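Local coordinates for ABC transporter, substrate binding protein (Agrobacterium tumefaciens, PDB 3C9H) that probably captures a solute in the periplasm, as yet unidentified, and hands it to an ABC transporter for import, and also binds magnesium, at residues M188-D191 / Q192-F195; E309-A312 / N313-Q316; Y213-S216 / S217-L220. All coordinates share one frame; numbering follows the deposited sequence.

Contact 1 (M188-D191 / Q192-F195)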
loop_
_atom_site.group_PDB
_atom_site.type_symbol
_atom_site.label_atom_id
_atom_site.label_comp_id
_atom_site.label_asym_id
_atom_site.label_seq_id
_atom_site.Cartn_x
_atom_site.Cartn_y
_atom_site.Cartn_z
ATOM N N MET A 188 1.224 1.621 -11.134
ATOM C CA MET A 188 1.328 1.692 -12.607
ATOM C C MET A 188 0.672 2.964 -13.139
ATOM O O MET A 188 1.214 3.641 -14.014
ATOM C CB MET A 188 0.700 0.460 -13.270
ATOM C CG MET A 188 0.652 0.489 -14.833
ATOM S SD MET A 188 2.294 0.444 -15.556
ATOM C CE MET A 188 3.365 -0.233 -14.250
ATOM N N SER A 189 -0.484 3.322 -12.602
ATOM C CA SER A 189 -1.186 4.508 -13.105
ATOM C C SER A 189 -0.373 5.789 -12.805
ATOM O O SER A 189 -0.327 6.723 -13.638
ATOM C CB SER A 189 -2.626 4.560 -12.577
ATOM O OG SER A 189 -2.690 5.031 -11.236
ATOM N N ARG A 190 0.332 5.796 -11.665
ATOM C CA ARG A 190 1.217 6.900 -11.328
ATOM C C ARG A 190 2.504 6.910 -12.174
ATOM O O ARG A 190 2.962 7.972 -12.579
ATOM C CB ARG A 190 1.561 6.896 -9.839
ATOM C CG ARG A 190 0.366 6.905 -8.894
ATOM C CD ARG A 190 -0.618 8.018 -9.199
ATOM N NE ARG A 190 -0.137 9.320 -8.745
ATOM C CZ ARG A 190 -0.781 10.469 -8.963
ATOM N NH1 ARG A 190 -1.928 10.483 -9.646
ATOM N NH2 ARG A 190 -0.282 11.614 -8.492
ATOM N N ASP A 191 3.096 5.736 -12.400
ATOM C CA ASP A 191 4.244 5.609 -13.307
ATOM C C ASP A 191 3.922 6.230 -14.686
ATOM O O ASP A 191 4.704 6.986 -15.239
ATOM C CB ASP A 191 4.604 4.137 -13.512
ATOM C CG ASP A 191 5.404 3.545 -12.374
ATOM O OD1 ASP A 191 6.010 4.297 -11.578
ATOM O OD2 ASP A 191 5.461 2.299 -12.300
ATOM N N GLN A 192 2.768 5.878 -15.233
ATOM C CA GLN A 192 2.307 6.445 -16.499
ATOM C C GLN A 192 2.242 7.981 -16.493
ATOM O O GLN A 192 2.533 8.601 -17.515
ATOM C CB GLN A 192 0.943 5.878 -16.870
ATOM C CG GLN A 192 0.647 6.042 -18.368
ATOM C CD GLN A 192 -0.738 5.598 -18.740
ATOM O OE1 GLN A 192 -1.680 5.802 -17.980
ATOM N NE2 GLN A 192 -0.875 4.977 -19.917
ATOM N N GLU A 193 1.875 8.585 -15.357
ATOM C CA GLU A 193 1.821 10.062 -15.226
ATOM C C GLU A 193 3.200 10.745 -15.068
ATOM O O GLU A 193 3.351 11.906 -15.442
ATOM C CB GLU A 193 0.873 10.484 -14.076
ATOM C CG GLU A 193 -0.589 10.621 -14.521
ATOM C CD GLU A 193 -1.633 10.497 -13.382
ATOM O OE1 GLU A 193 -1.271 10.701 -12.195
ATOM O OE2 GLU A 193 -2.830 10.198 -13.691
ATOM N N GLN A 194 4.196 10.052 -14.511
ATOM C CA GLN A 194 5.566 10.607 -14.439
ATOM C C GLN A 194 6.290 10.354 -15.727
ATOM O O GLN A 194 6.754 11.262 -16.397
ATOM C CB GLN A 194 6.427 9.939 -13.357
ATOM C CG GLN A 194 5.771 9.723 -12.064
ATOM C CD GLN A 194 5.101 10.953 -11.582
ATOM O OE1 GLN A 194 5.689 12.039 -11.602
ATOM N NE2 GLN A 194 3.852 10.810 -11.149
ATOM N N PHE A 195 6.352 9.070 -16.046
ATOM C CA PHE A 195 7.305 8.487 -16.961
ATOM C C PHE A 195 6.540 8.218 -18.240
ATOM O O PHE A 195 5.720 7.292 -18.302
ATOM C CB PHE A 195 7.818 7.172 -16.345
ATOM C CG PHE A 195 9.269 6.883 -16.586
ATOM C CD1 PHE A 195 9.655 5.690 -17.193
ATOM C CD2 PHE A 195 10.259 7.774 -16.164
ATOM C CE1 PHE A 195 10.989 5.396 -17.400
ATOM C CE2 PHE A 195 11.609 7.485 -16.354
ATOM C CZ PHE A 195 11.972 6.294 -16.983
HETATM O O HOH W 1 -2.075 7.265 -15.367
HETATM O O HOH W 2 -3.888 8.630 -10.780
#
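Arg190 and Glu193 meet on the last turn of helix 183-194 as an i, i+3 salt bridge, NH1 to OE1 at 2.6 Å. The two flat groups stand almost perpendicular, with 85° between guanidinium and carboxylate planes, and OE1 lies over one face of the guanidinium instead of pairing with its edge. The arginine chain bends at chi2 and chi3, which curls it round the side of the helix to bring NH1 against Glu193, while the glutamate reaches across nearly extended. Water 2 sits at the guanidinium edge, in its plane, accepting from NH1 and making a weak bond to Glu193 OE2.

The other long side chains work on backbone oxygens. Gln194, bent at chi2, curls back so that its NE2 gives a weak bond to Arg190 O at 3.3 Å; the same carbonyl takes the Gln194 backbone N at 3.1 Å. Gln192 extends in another direction, and water 1 lies between its OE1 and Ser189 O, probably donating to them.

Asp191 faces inward: its two carboxylate oxygens are bound by the hydroxyls of Tyr232 and Tyr257, which ties this buried acid to the strand 230-235 and to the loop before strand 258-268. Met188 and Gln192 touch both helix 198-207 and helix 338-353; Ser189 packs on the latter.

Phe195 is where the chain leaves helical geometry. Its N still makes an i to i+4 bond, to Asp191 O at 2.8 Å with an N-H...O angle of 162°.

Contact 2 (E309-A312 / N313-Q316)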
loop_
_atom_site.group_PDB
_atom_site.type_symbol
_atom_site.label_atom_id
_atom_site.label_comp_id
_atom_site.label_asym_id
_atom_site.label_seq_id
_atom_site.Cartn_x
_atom_site.Cartn_y
_atom_site.Cartn_z
ATOM N N GLU A 309 12.860 10.343 11.359
ATOM C CA GLU A 309 13.207 10.063 9.962
ATOM C C GLU A 309 12.080 9.338 9.219
ATOM O O GLU A 309 11.865 9.575 8.025
ATOM C CB GLU A 309 14.547 9.316 9.872
ATOM C CG GLU A 309 14.508 7.844 10.168
ATOM C CD GLU A 309 15.845 7.148 9.852
ATOM O OE1 GLU A 309 16.923 7.705 10.188
ATOM O OE2 GLU A 309 15.813 6.040 9.271
ATOM N N ASN A 310 11.343 8.481 9.930
ATOM C CA ASN A 310 10.202 7.778 9.330
ATOM C C ASN A 310 8.948 8.650 9.426
ATOM O O ASN A 310 7.965 8.284 10.073
ATOM C CB ASN A 310 9.964 6.403 9.985
ATOM C CG ASN A 310 10.787 5.307 9.366
ATOM O OD1 ASN A 310 10.901 4.212 9.938
ATOM N ND2 ASN A 310 11.377 5.575 8.209
ATOM N N THR A 311 9.006 9.812 8.782
ATOM C CA THR A 311 7.860 10.701 8.674
ATOM C C THR A 311 7.793 11.269 7.263
ATOM O O THR A 311 8.820 11.388 6.589
ATOM C CB THR A 311 7.931 11.836 9.713
ATOM O OG1 THR A 311 9.047 12.693 9.414
ATOM C CG2 THR A 311 8.068 11.263 11.127
ATOM N N ALA A 312 6.588 11.616 6.815
ATOM C CA ALA A 312 6.416 12.276 5.521
ATOM C C ALA A 312 7.200 13.597 5.442
ATOM O O ALA A 312 7.854 13.864 4.435
ATOM C CB ALA A 312 4.943 12.509 5.207
ATOM N N ASN A 313 7.159 14.404 6.505
ATOM C CA ASN A 313 7.919 15.675 6.542
ATOM C C ASN A 313 9.415 15.484 6.259
ATOM O O ASN A 313 9.974 16.127 5.363
ATOM C CB ASN A 313 7.721 16.393 7.896
ATOM C CG ASN A 313 8.312 17.804 7.910
ATOM O OD1 ASN A 313 8.043 18.614 7.002
ATOM N ND2 ASN A 313 9.100 18.123 8.957
ATOM N N THR A 314 10.050 14.584 7.004
ATOM C CA THR A 314 11.485 14.361 6.867
ATOM C C THR A 314 11.841 13.733 5.519
ATOM O O THR A 314 12.834 14.135 4.893
ATOM C CB THR A 314 12.026 13.499 8.009
ATOM O OG1 THR A 314 11.737 14.147 9.247
ATOM C CG2 THR A 314 13.556 13.267 7.869
ATOM N N MET A 315 11.034 12.763 5.074
ATOM C CA MET A 315 11.231 12.138 3.769
ATOM C C MET A 315 11.172 13.153 2.630
ATOM O O MET A 315 12.028 13.148 1.727
ATOM C CB MET A 315 10.188 11.041 3.539
ATOM C CG MET A 315 10.518 9.782 4.277
ATOM S SD MET A 315 9.249 8.496 4.138
ATOM C CE MET A 315 9.263 8.154 2.333
ATOM N N GLN A 316 10.190 14.046 2.690
ATOM C CA GLN A 316 10.097 15.101 1.698
ATOM C C GLN A 316 11.286 16.059 1.818
ATOM O O GLN A 316 11.826 16.511 0.803
ATOM C CB GLN A 316 8.760 15.835 1.820
ATOM C CG GLN A 316 7.597 14.910 1.490
ATOM C CD GLN A 316 6.294 15.642 1.239
ATOM O OE1 GLN A 316 5.776 16.338 2.119
ATOM N NE2 GLN A 316 5.745 15.474 0.031
#
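With chi1 at 66°, Thr311 holds OG1 between its own backbone N and carbonyl carbon, and this swings the hydroxyl over the first turn of helix 312-319. Thr314 has its OG1 beside the backbone N (chi1 -58°), so that the hydroxyl turns back to the cap and CG2 turns to Glu309. The two threonine side chains cross at a slant with their OG1 atoms 3.1 Å apart. Both hydroxyls are hydrogen-bonded to Gly308 O, so a single carbonyl just upstream gathers the polar ends of both threonines.

Thr311 OG1 also accepts from the Thr314 backbone N at 3.2 Å, with an N-H...O angle of 161°. Behind it the regular helix ladder starts at once: Met315 N bonds to Thr311 O at 3.0 Å, and Gln316 N to Ala312 O at 2.9 Å.

Carbon atoms pack around these bonds. CG2 of Thr314 rests 3.8 Å from Glu309 CA, closing the loop against the helix. Met315 lays its CG alongside Thr311 O at 3.3 Å before the chain turns at chi3, and it packs with Ala312 on Phe134. On the exposed side, Gln316 runs its CG past Ala312 O at 3.1 Å. Backbone bonds between Ala301 and both Asn310 and Ala312 hold the end of this loop against its earlier part. Taken together this is a classic threonine N-cap, the side-chain oxygen of residue N-cap receiving the amide three residues on, at the start of helix 312-319.

Contact 3 (Y213-S216 / S217-L220)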
loop_
_atom_site.group_PDB
_atom_site.type_symbol
_atom_site.label_atom_id
_atom_site.label_comp_id
_atom_site.label_asym_id
_atom_site.label_seq_id
_atom_site.Cartn_x
_atom_site.Cartn_y
_atom_site.Cartn_z
ATOM N N TYR A 213 2.603 -11.021 -9.315
ATOM C CA TYR A 213 1.977 -11.519 -8.105
ATOM C C TYR A 213 1.030 -10.448 -7.543
ATOM O O TYR A 213 1.187 -9.248 -7.823
ATOM C CB TYR A 213 3.037 -11.854 -7.031
ATOM C CG TYR A 213 3.917 -13.016 -7.421
ATOM C CD1 TYR A 213 3.611 -14.316 -6.987
ATOM C CD2 TYR A 213 4.995 -12.842 -8.267
ATOM C CE1 TYR A 213 4.388 -15.395 -7.362
ATOM C CE2 TYR A 213 5.777 -13.939 -8.671
ATOM C CZ TYR A 213 5.457 -15.202 -8.218
ATOM O OH TYR A 213 6.210 -16.294 -8.584
ATOM N N SER A 214 0.111 -10.894 -6.704
ATOM C CA SER A 214 -0.861 -10.023 -6.081
ATOM C C SER A 214 -0.322 -9.347 -4.814
ATOM O O SER A 214 -0.922 -8.402 -4.338
ATOM C CB SER A 214 -2.141 -10.808 -5.780
ATOM O OG SER A 214 -1.944 -11.769 -4.728
ATOM N N THR A 215 0.807 -9.825 -4.259
ATOM C CA THR A 215 1.304 -9.284 -3.005
ATOM C C THR A 215 2.816 -8.997 -3.030
ATOM O O THR A 215 3.579 -9.680 -3.701
ATOM C CB THR A 215 0.946 -10.234 -1.857
ATOM O OG1 THR A 215 1.710 -11.444 -1.981
ATOM C CG2 THR A 215 -0.617 -10.548 -1.854
ATOM N N SER A 216 3.239 -7.975 -2.285
ATOM C CA SER A 216 4.654 -7.699 -2.106
ATOM C C SER A 216 5.297 -8.848 -1.382
ATOM O O SER A 216 6.414 -9.240 -1.728
ATOM C CB SER A 216 4.899 -6.402 -1.324
ATOM O OG SER A 216 4.851 -5.265 -2.163
ATOM N N SER A 217 4.595 -9.413 -0.396
ATOM C CA SER A 217 5.173 -10.497 0.409
ATOM C C SER A 217 5.577 -11.706 -0.446
ATOM O O SER A 217 6.632 -12.293 -0.202
ATOM C CB SER A 217 4.236 -10.934 1.524
ATOM O OG SER A 217 3.014 -11.345 0.955
ATOM N N ALA A 218 4.758 -12.078 -1.436
ATOM C CA ALA A 218 5.093 -13.195 -2.346
ATOM C C ALA A 218 6.398 -12.916 -3.110
ATOM O O ALA A 218 7.236 -13.795 -3.325
ATOM C CB ALA A 218 3.943 -13.480 -3.347
ATOM N N ILE A 219 6.555 -11.683 -3.545
ATOM C CA ILE A 219 7.747 -11.300 -4.292
ATOM C C ILE A 219 8.940 -11.264 -3.334
ATOM O O ILE A 219 9.976 -11.828 -3.622
ATOM C CB ILE A 219 7.555 -9.967 -5.007
ATOM C CG1 ILE A 219 6.476 -10.093 -6.100
ATOM C CG2 ILE A 219 8.911 -9.476 -5.574
ATOM C CD1 ILE A 219 6.004 -8.733 -6.680
ATOM N N LEU A 220 8.756 -10.677 -2.160
ATOM C CA LEU A 220 9.825 -10.603 -1.179
ATOM C C LEU A 220 10.351 -11.975 -0.785
ATOM O O LEU A 220 11.575 -12.167 -0.751
ATOM C CB LEU A 220 9.398 -9.771 0.033
ATOM C CG LEU A 220 9.377 -8.264 -0.250
ATOM C CD1 LEU A 220 8.549 -7.553 0.793
ATOM C CD2 LEU A 220 10.803 -7.673 -0.325
HETATM O O HOH W 3 1.030 -13.252 0.245
#
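A threonine N-cap opens helix 216-224 at the edge of the pocket that holds magnesium and a citrate, the latter probably from the crystallisation liquor. Thr215 OG1 accepts from Ala218 N at 3.2 Å with an N-H...O angle of 154°; a chi1 of 69° aims the hydroxyl at that amide. Ser217 has its OG turned back to the cap, and water 3 joins the two hydroxyls, 2.9 Å from Thr215 OG1 and 2.8 Å from Ser217 OG. Ser217 also touches Asp43, a magnesium ligand, and the Ser216 N binds the citrate, so the start of the helix lines the site directly.

Next to the cap, Tyr213 at the end of strand 211-213 lays its ring obliquely across the first turn. CD1 meets Ala218 CB at 3.7 Å and CD2 meets Ile219 CG1 at 3.8 Å, both from the same side of the ring plane. Ser216 OG is hydrogen-bonded to Tyr176 OH and Leu235 N, while Leu220 turns to helix 236-245. The i to i+4 bond of the turn runs from Leu220 N to Ser216 O, 2.8 Å and nearly straight at 167°.

Along the chain the order is contact 1, contact 3, contact 2, each closed before the next begins, and none touches another. The centres of contacts 1 and 2 lie about 23 Å apart. Those of contacts 1 and 3 are about 20 Å apart, and those of contacts 2 and 3 about 25 Å. Contact 1 lies at the C-terminal end of helix 183-194, whereas the other two are threonine-capped helix starts. The strand 211-213 that leads into contact 3 pairs in parallel with strand 173-176, whose other neighbour is strand 230-235, the source of Tyr232, which hydrogen-bonds Asp191 of contact 1. Contact 3 alone adjoins the magnesium site; the others belong to the surrounding scaffold of this solute-binding fold.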